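Local coordinates for protein phosphoribosylaminoimidazole carboxylase, ATPase subunit (Thermotoga maritima, PDB 3AX6) that probably catalyses the ATP-dependent carboxylation of 5-aminoimidazole ribonucleotide with bicarbonate to N5-carboxyaminoimidazole ribonucleotide in purine biosynthesis, at residues K79-N83 and E84-I88; S91-T94 and L95-I98; R129-G132 and F133-Q137. All blocks are in the same frame, centred on the assembly; numbering follows the deposited sequence.

Interaction 1 (K79-N83 and E84-I88); sequences KKLYN and EGYKI
Leu81 O receives two backbone N-H groups as helix 75-83 gives way to the turn before strand 87-88: Glu84 N at 3.0 Å and Tyr86 N at 3.2 Å, approaching from opposite faces of the carbonyl plane. Gly85 N closes on Tyr82 O at 3.2 Å; this bond and that from Tyr86 N to Leu81 O, with the positive phi of Gly85 (101°), make a Schellman motif. The tightly packed side is apolar. Ile88 CD1 reaches back to Leu81 CB at 3.9 Å and lies beside Tyr82 CB, while Leu81 CD2 sits 4.0 Å from Tyr86 CD1 at the ring's rim. Tyr86 has CG beside its own backbone N (chi1 -68°), which brings the ring edge to Leu81 O, nearly in the ring plane. Leu81 and Tyr86 also lean on Val60 of helix 53-61. The outer side is polar and looser: Lys80 and Glu84 run side by side in the same direction, and NZ meets OE2 in a salt bridge of 3.6 Å. Lys80 NZ also has a long, weak ion pair with Glu57. Water 1 donates to Tyr82 O (2.9 Å) and to Tyr86 O, tying the last helical turn to the outgoing chain. Buried aliphatic carbons thus fix the helix of this beta-alpha-beta unit against its next strand, while the exposed, rather long ion pair probably adds only modestly.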
loop_
_atom_site.group_PDB
_atom_site.type_symbol
_atom_site.label_atom_id
_atom_site.label_comp_id
_atom_site.label_asym_id
_atom_site.label_seq_id
_atom_site.Cartn_x
_atom_site.Cartn_y
_atom_site.Cartn_z
ATOM N N LYS A 79 3.221 -11.392 29.960
ATOM C CA LYS A 79 4.364 -11.086 30.809
ATOM C C LYS A 79 5.036 -12.400 31.184
ATOM O O LYS A 79 6.258 -12.501 31.233
ATOM C CB LYS A 79 3.915 -10.356 32.075
ATOM C CG LYS A 79 5.075 -9.937 32.968
ATOM C CD LYS A 79 4.612 -9.347 34.307
ATOM C CE LYS A 79 3.921 -7.996 34.149
ATOM N NZ LYS A 79 2.621 -8.094 33.430
ATOM N N LYS A 80 4.221 -13.409 31.451
ATOM C CA LYS A 80 4.732 -14.723 31.807
ATOM C C LYS A 80 5.622 -15.244 30.674
ATOM O O LYS A 80 6.792 -15.574 30.883
ATOM C CB LYS A 80 3.553 -15.674 32.056
ATOM C CG LYS A 80 3.928 -17.134 32.271
ATOM C CD LYS A 80 2.734 -17.941 32.779
ATOM C CE LYS A 80 3.078 -19.418 32.968
ATOM N NZ LYS A 80 3.359 -20.107 31.675
ATOM N N LEU A 81 5.057 -15.291 29.473
ATOM C CA LEU A 81 5.768 -15.764 28.293
ATOM C C LEU A 81 6.988 -14.910 27.991
ATOM O O LEU A 81 8.030 -15.421 27.574
ATOM C CB LEU A 81 4.827 -15.758 27.097
ATOM C CG LEU A 81 3.657 -16.722 27.278
ATOM C CD1 LEU A 81 2.489 -16.255 26.435
ATOM C CD2 LEU A 81 4.097 -18.150 26.921
ATOM N N TYR A 82 6.861 -13.607 28.206
ATOM C CA TYR A 82 7.966 -12.704 27.956
ATOM C C TYR A 82 9.125 -13.008 28.902
ATOM O O TYR A 82 10.288 -12.865 28.530
ATOM C CB TYR A 82 7.503 -11.257 28.122
ATOM C CG TYR A 82 8.615 -10.237 28.072
ATOM C CD1 TYR A 82 9.309 -9.870 29.229
ATOM C CD2 TYR A 82 8.950 -9.605 26.875
ATOM C CE1 TYR A 82 10.300 -8.891 29.200
ATOM C CE2 TYR A 82 9.942 -8.625 26.835
ATOM C CZ TYR A 82 10.608 -8.270 28.002
ATOM O OH TYR A 82 11.556 -7.269 27.970
ATOM N N ASN A 83 8.807 -13.432 30.121
ATOM C CA ASN A 83 9.836 -13.761 31.095
ATOM C C ASN A 83 10.482 -15.105 30.794
ATOM O O ASN A 83 11.538 -15.419 31.335
ATOM C CB ASN A 83 9.247 -13.757 32.501
ATOM C CG ASN A 83 9.088 -12.360 33.052
ATOM O OD1 ASN A 83 8.245 -12.109 33.910
ATOM N ND2 ASN A 83 9.911 -11.439 32.570
ATOM N N GLU A 84 9.847 -15.893 29.927
ATOM C CA GLU A 84 10.388 -17.192 29.541
ATOM C C GLU A 84 11.263 -17.029 28.302
ATOM O O GLU A 84 11.751 -18.011 27.748
ATOM C CB GLU A 84 9.273 -18.194 29.225
ATOM C CG GLU A 84 8.233 -18.370 30.316
ATOM C CD GLU A 84 7.427 -19.645 30.146
ATOM O OE1 GLU A 84 7.950 -20.722 30.498
ATOM O OE2 GLU A 84 6.278 -19.576 29.655
ATOM N N GLY A 85 11.432 -15.790 27.853
ATOM C CA GLY A 85 12.261 -15.541 26.689
ATOM C C GLY A 85 11.557 -15.318 25.361
ATOM O O GLY A 85 12.210 -14.978 24.379
ATOM N N TYR A 86 10.242 -15.507 25.304
ATOM C CA TYR A 86 9.516 -15.295 24.053
ATOM C C TYR A 86 9.508 -13.834 23.642
ATOM O O TYR A 86 9.351 -12.941 24.469
ATOM C CB TYR A 86 8.084 -15.819 24.157
ATOM C CG TYR A 86 8.045 -17.318 24.256
ATOM C CD1 TYR A 86 7.870 -17.948 25.485
ATOM C CD2 TYR A 86 8.247 -18.111 23.129
ATOM C CE1 TYR A 86 7.894 -19.334 25.595
ATOM C CE2 TYR A 86 8.279 -19.502 23.225
ATOM C CZ TYR A 86 8.100 -20.107 24.464
ATOM O OH TYR A 86 8.120 -21.480 24.575
ATOM N N LYS A 87 9.693 -13.594 22.351
ATOM C CA LYS A 87 9.726 -12.236 21.831
ATOM C C LYS A 87 8.339 -11.629 21.666
ATOM O O LYS A 87 7.592 -12.007 20.762
ATOM C CB LYS A 87 10.456 -12.224 20.492
ATOM C CG LYS A 87 11.831 -11.614 20.552
ATOM C CD LYS A 87 12.718 -12.309 21.557
ATOM C CE LYS A 87 13.934 -11.452 21.858
ATOM N NZ LYS A 87 13.533 -10.116 22.390
ATOM N N ILE A 88 7.999 -10.691 22.547
ATOM C CA ILE A 88 6.705 -10.010 22.492
ATOM C C ILE A 88 6.933 -8.502 22.515
ATOM O O ILE A 88 7.450 -7.951 23.493
ATOM C CB ILE A 88 5.809 -10.425 23.668
ATOM C CG1 ILE A 88 5.628 -11.948 23.655
ATOM C CG2 ILE A 88 4.446 -9.743 23.545
ATOM C CD1 ILE A 88 5.087 -12.519 24.953
HETATM O O HOH W 1 11.466 -12.232 25.930
#

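Interaction 2 (S91-T94 and L95-I98); sequences SPYT and LEII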
loop_
_atom_site.group_PDB
_atom_site.type_symbol
_atom_site.label_atom_id
_atom_site.label_comp_id
_atom_site.label_asym_id
_atom_site.label_seq_id
_atom_site.Cartn_x
_atom_site.Cartn_y
_atom_site.Cartn_z
ATOM N N SER A 91 6.852 -4.800 24.749
ATOM C CA SER A 91 6.887 -5.615 25.953
ATOM C C SER A 91 5.603 -5.504 26.761
ATOM O O SER A 91 4.980 -4.444 26.803
ATOM C CB SER A 91 8.058 -5.203 26.845
ATOM O OG SER A 91 7.899 -5.766 28.133
ATOM N N PRO A 92 5.191 -6.607 27.407
ATOM C CA PRO A 92 3.980 -6.635 28.227
ATOM C C PRO A 92 4.151 -5.635 29.370
ATOM O O PRO A 92 3.177 -5.086 29.890
ATOM C CB PRO A 92 3.942 -8.076 28.730
ATOM C CG PRO A 92 4.635 -8.828 27.654
ATOM C CD PRO A 92 5.803 -7.943 27.345
ATOM N N TYR A 93 5.406 -5.414 29.756
ATOM C CA TYR A 93 5.746 -4.474 30.815
ATOM C C TYR A 93 5.434 -3.047 30.365
ATOM O O TYR A 93 4.948 -2.227 31.150
ATOM C CB TYR A 93 7.228 -4.609 31.175
ATOM C CG TYR A 93 7.528 -5.802 32.045
ATOM C CD1 TYR A 93 7.196 -5.795 33.397
ATOM C CD2 TYR A 93 8.108 -6.958 31.514
ATOM C CE1 TYR A 93 7.426 -6.904 34.205
ATOM C CE2 TYR A 93 8.345 -8.079 32.313
ATOM C CZ TYR A 93 7.998 -8.044 33.660
ATOM O OH TYR A 93 8.200 -9.140 34.468
ATOM N N THR A 94 5.716 -2.752 29.099
ATOM C CA THR A 94 5.432 -1.428 28.560
ATOM C C THR A 94 3.917 -1.292 28.495
ATOM O O THR A 94 3.346 -0.297 28.940
ATOM C CB THR A 94 6.004 -1.246 27.139
ATOM O OG1 THR A 94 7.435 -1.280 27.182
ATOM C CG2 THR A 94 5.553 0.087 26.558
ATOM N N LEU A 95 3.273 -2.309 27.938
ATOM C CA LEU A 95 1.825 -2.322 27.824
ATOM C C LEU A 95 1.218 -2.112 29.219
ATOM O O LEU A 95 0.243 -1.372 29.383
ATOM C CB LEU A 95 1.369 -3.658 27.237
ATOM C CG LEU A 95 -0.120 -3.824 26.926
ATOM C CD1 LEU A 95 -0.602 -2.668 26.063
ATOM C CD2 LEU A 95 -0.346 -5.151 26.225
ATOM N N GLU A 96 1.826 -2.745 30.217
ATOM C CA GLU A 96 1.362 -2.644 31.596
ATOM C C GLU A 96 1.444 -1.205 32.123
ATOM O O GLU A 96 0.531 -0.729 32.801
ATOM C CB GLU A 96 2.195 -3.575 32.478
ATOM C CG GLU A 96 1.675 -3.750 33.891
ATOM C CD GLU A 96 2.446 -4.809 34.650
ATOM O OE1 GLU A 96 3.688 -4.687 34.727
ATOM O OE2 GLU A 96 1.815 -5.761 35.165
ATOM N N ILE A 97 2.541 -0.523 31.802
ATOM C CA ILE A 97 2.749 0.858 32.221
ATOM C C ILE A 97 1.740 1.807 31.578
ATOM O O ILE A 97 1.231 2.721 32.226
ATOM C CB ILE A 97 4.163 1.347 31.854
ATOM C CG1 ILE A 97 5.196 0.696 32.771
ATOM C CG2 ILE A 97 4.240 2.859 31.959
ATOM C CD1 ILE A 97 6.625 1.182 32.537
ATOM N N ILE A 98 1.458 1.587 30.299
ATOM C CA ILE A 98 0.531 2.433 29.562
ATOM C C ILE A 98 -0.948 2.202 29.891
ATOM O O ILE A 98 -1.735 3.149 29.907
ATOM C CB ILE A 98 0.747 2.265 28.047
ATOM C CG1 ILE A 98 2.199 2.599 27.699
ATOM C CG2 ILE A 98 -0.204 3.172 27.278
ATOM C CD1 ILE A 98 2.563 2.343 26.253
HETATM O O HOH W 2 4.933 -2.407 33.941
#
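Tyr93 O is gripped twice in the first turns of helix 92-99, by Ile97 N at 3.0 Å and by water 2, which donates to it and also to Glu96 OE1 (2.7 Å), so the water bridges backbone and carboxylate. One residue earlier, Pro92 O accepts from Glu96 N at 2.7 Å. Glu96 has CG opposite its backbone N (chi1 -170°) and runs alongside Tyr93, pointing the same way; OE1 comes 3.9 Å from Tyr93 CD1, with ring and carboxylate planes 74° apart. Its other oxygen, OE2, pairs with Lys79. Ser91 is the N-cap: OG accepts from Tyr93 N at 3.0 Å, and Ser91 O takes a bond from Leu95 N. On another side of the helix the side chains of Thr94 and Ile98 run side by side in the same direction, methyl CG2 of Thr94 touching Ile98 CD1 at 3.8 Å. Pro92 and Tyr93 face helix 75-83, where Tyr93 OH bonds to Asn83 and the ring makes a cation-pi contact with Lys79. Ile97 packs on Phe107 and Ile98 on Gln104, both of helix 101-110, while Leu95 and Ile98 rest on Pro260, just beyond strand 253-259.

Interaction 3 (R129-G132 and F133-Q137); sequences REFG and FPVVQ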
loop_
_atom_site.group_PDB
_atom_site.type_symbol
_atom_site.label_atom_id
_atom_site.label_comp_id
_atom_site.label_asym_id
_atom_site.label_seq_id
_atom_site.Cartn_x
_atom_site.Cartn_y
_atom_site.Cartn_z
ATOM N N ARG A 129 -10.088 19.678 46.414
ATOM C CA ARG A 129 -9.981 20.935 47.151
ATOM C C ARG A 129 -8.563 21.499 47.129
ATOM O O ARG A 129 -8.361 22.663 46.796
ATOM C CB ARG A 129 -10.409 20.740 48.607
ATOM C CG ARG A 129 -11.822 20.212 48.810
ATOM C CD ARG A 129 -12.786 21.283 49.278
ATOM N NE ARG A 129 -13.196 22.168 48.196
ATOM C CZ ARG A 129 -13.946 23.251 48.367
ATOM N NH1 ARG A 129 -14.279 24.004 47.327
ATOM N NH2 ARG A 129 -14.356 23.588 49.583
ATOM N N GLU A 130 -7.582 20.677 47.489
ATOM C CA GLU A 130 -6.198 21.141 47.506
ATOM C C GLU A 130 -5.684 21.382 46.094
ATOM O O GLU A 130 -4.541 21.799 45.899
ATOM C CB GLU A 130 -5.296 20.132 48.225
ATOM C CG GLU A 130 -4.971 18.871 47.438
ATOM C CD GLU A 130 -4.109 17.901 48.233
ATOM O OE1 GLU A 130 -3.703 16.864 47.669
ATOM O OE2 GLU A 130 -3.842 18.176 49.424
ATOM N N PHE A 131 -6.539 21.115 45.112
ATOM C CA PHE A 131 -6.187 21.309 43.711
ATOM C C PHE A 131 -6.846 22.586 43.197
ATOM O O PHE A 131 -6.256 23.327 42.410
ATOM C CB PHE A 131 -6.652 20.109 42.879
ATOM C CG PHE A 131 -5.539 19.405 42.150
ATOM C CD1 PHE A 131 -4.846 20.044 41.127
ATOM C CD2 PHE A 131 -5.189 18.101 42.481
ATOM C CE1 PHE A 131 -3.821 19.390 40.444
ATOM C CE2 PHE A 131 -4.170 17.439 41.809
ATOM C CZ PHE A 131 -3.483 18.085 40.785
ATOM N N GLY A 132 -8.071 22.835 43.649
ATOM C CA GLY A 132 -8.788 24.020 43.225
ATOM C C GLY A 132 -9.572 23.820 41.943
ATOM O O GLY A 132 -9.164 23.070 41.058
ATOM N N PHE A 133 -10.705 24.502 41.839
ATOM C CA PHE A 133 -11.555 24.401 40.664
ATOM C C PHE A 133 -11.101 25.348 39.548
ATOM O O PHE A 133 -10.708 26.490 39.804
ATOM C CB PHE A 133 -13.009 24.705 41.040
ATOM C CG PHE A 133 -13.565 23.808 42.113
ATOM C CD1 PHE A 133 -13.698 24.263 43.422
ATOM C CD2 PHE A 133 -13.969 22.504 41.813
ATOM C CE1 PHE A 133 -14.227 23.438 44.416
ATOM C CE2 PHE A 133 -14.497 21.672 42.800
ATOM C CZ PHE A 133 -14.627 22.139 44.101
ATOM N N PRO A 134 -11.154 24.884 38.289
ATOM C CA PRO A 134 -11.610 23.547 37.912
ATOM C C PRO A 134 -10.447 22.572 37.927
ATOM O O PRO A 134 -9.285 22.982 37.890
ATOM C CB PRO A 134 -12.137 23.762 36.507
ATOM C CG PRO A 134 -11.121 24.721 35.956
ATOM C CD PRO A 134 -10.975 25.724 37.091
ATOM N N VAL A 135 -10.763 21.284 37.987
ATOM C CA VAL A 135 -9.737 20.248 37.975
ATOM C C VAL A 135 -10.237 19.083 37.118
ATOM O O VAL A 135 -11.439 18.841 37.020
ATOM C CB VAL A 135 -9.399 19.759 39.403
ATOM C CG1 VAL A 135 -10.553 18.975 39.985
ATOM C CG2 VAL A 135 -8.138 18.925 39.370
ATOM N N VAL A 136 -9.310 18.373 36.486
ATOM C CA VAL A 136 -9.676 17.259 35.622
ATOM C C VAL A 136 -9.499 15.905 36.292
ATOM O O VAL A 136 -8.434 15.601 36.833
ATOM C CB VAL A 136 -8.847 17.277 34.328
ATOM C CG1 VAL A 136 -9.377 16.237 33.355
ATOM C CG2 VAL A 136 -8.888 18.654 33.712
ATOM N N GLN A 137 -10.554 15.098 36.258
ATOM C CA GLN A 137 -10.525 13.759 36.833
ATOM C C GLN A 137 -10.489 12.727 35.700
ATOM O O GLN A 137 -11.206 12.851 34.704
ATOM C CB GLN A 137 -11.759 13.514 37.716
ATOM C CG GLN A 137 -11.820 12.089 38.268
ATOM C CD GLN A 137 -13.129 11.758 38.964
ATOM O OE1 GLN A 137 -14.211 12.000 38.430
ATOM N NE2 GLN A 137 -13.033 11.182 40.158
#
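Phe131 and Val135 meet across the turn that follows helix 124-129. From Val135 CB, which rests 3.7 Å from Gly132 O, the side chain forks. CG2, held opposite the backbone N while CG1 takes the place between N and the carbonyl carbon (chi1 70°), comes down over one face of the Phe131 ring. Val135 CG2 touches Phe131 CG at 3.8 Å and CD1 at 3.9 Å, and lies 4.2 Å from the centroid of that ring, 27° off the normal: a CH-pi contact made by two side chains crossing at about a right angle. Towards the surface, Arg129 bends at chi2 and chi3 to bring its guanidinium near the rim of the Phe133 ring. Arg129 NH1 lies in the plane of the Phe133 ring beside CE1, an edge approach, with guanidinium and ring 53° apart. Gly132, with positive phi, turns the chain out of the helix, and a cis peptide before Pro134 leads it into strand 135-139. That strand pairs with 149-152 and 166-170, and Phe131 and Val135 both pack on Leu168. The arrangement is a helix-to-strand connection in the ATP-grasp domain, entering a strand whose Val136 touches the bound ADP.

Interactions 1 and 2 belong to the preATP-grasp domain and are in direct contact: polar bonds, together with packing of Lys79 CG on Tyr93 CZ and of Tyr82 on Pro92, join helix 75-83 to helix 92-99. One finishes a helix and the other begins one, so backbone bonds dominate both. Interaction 3, in the ATP-grasp domain with its nearest atoms about 14 Å from interaction 2, has no hydrogen bond between its segments and depends on aromatic and aliphatic packing. It is the surface contact of the three; the other two are partly buried, with interaction 2 nearest the centre of the chain.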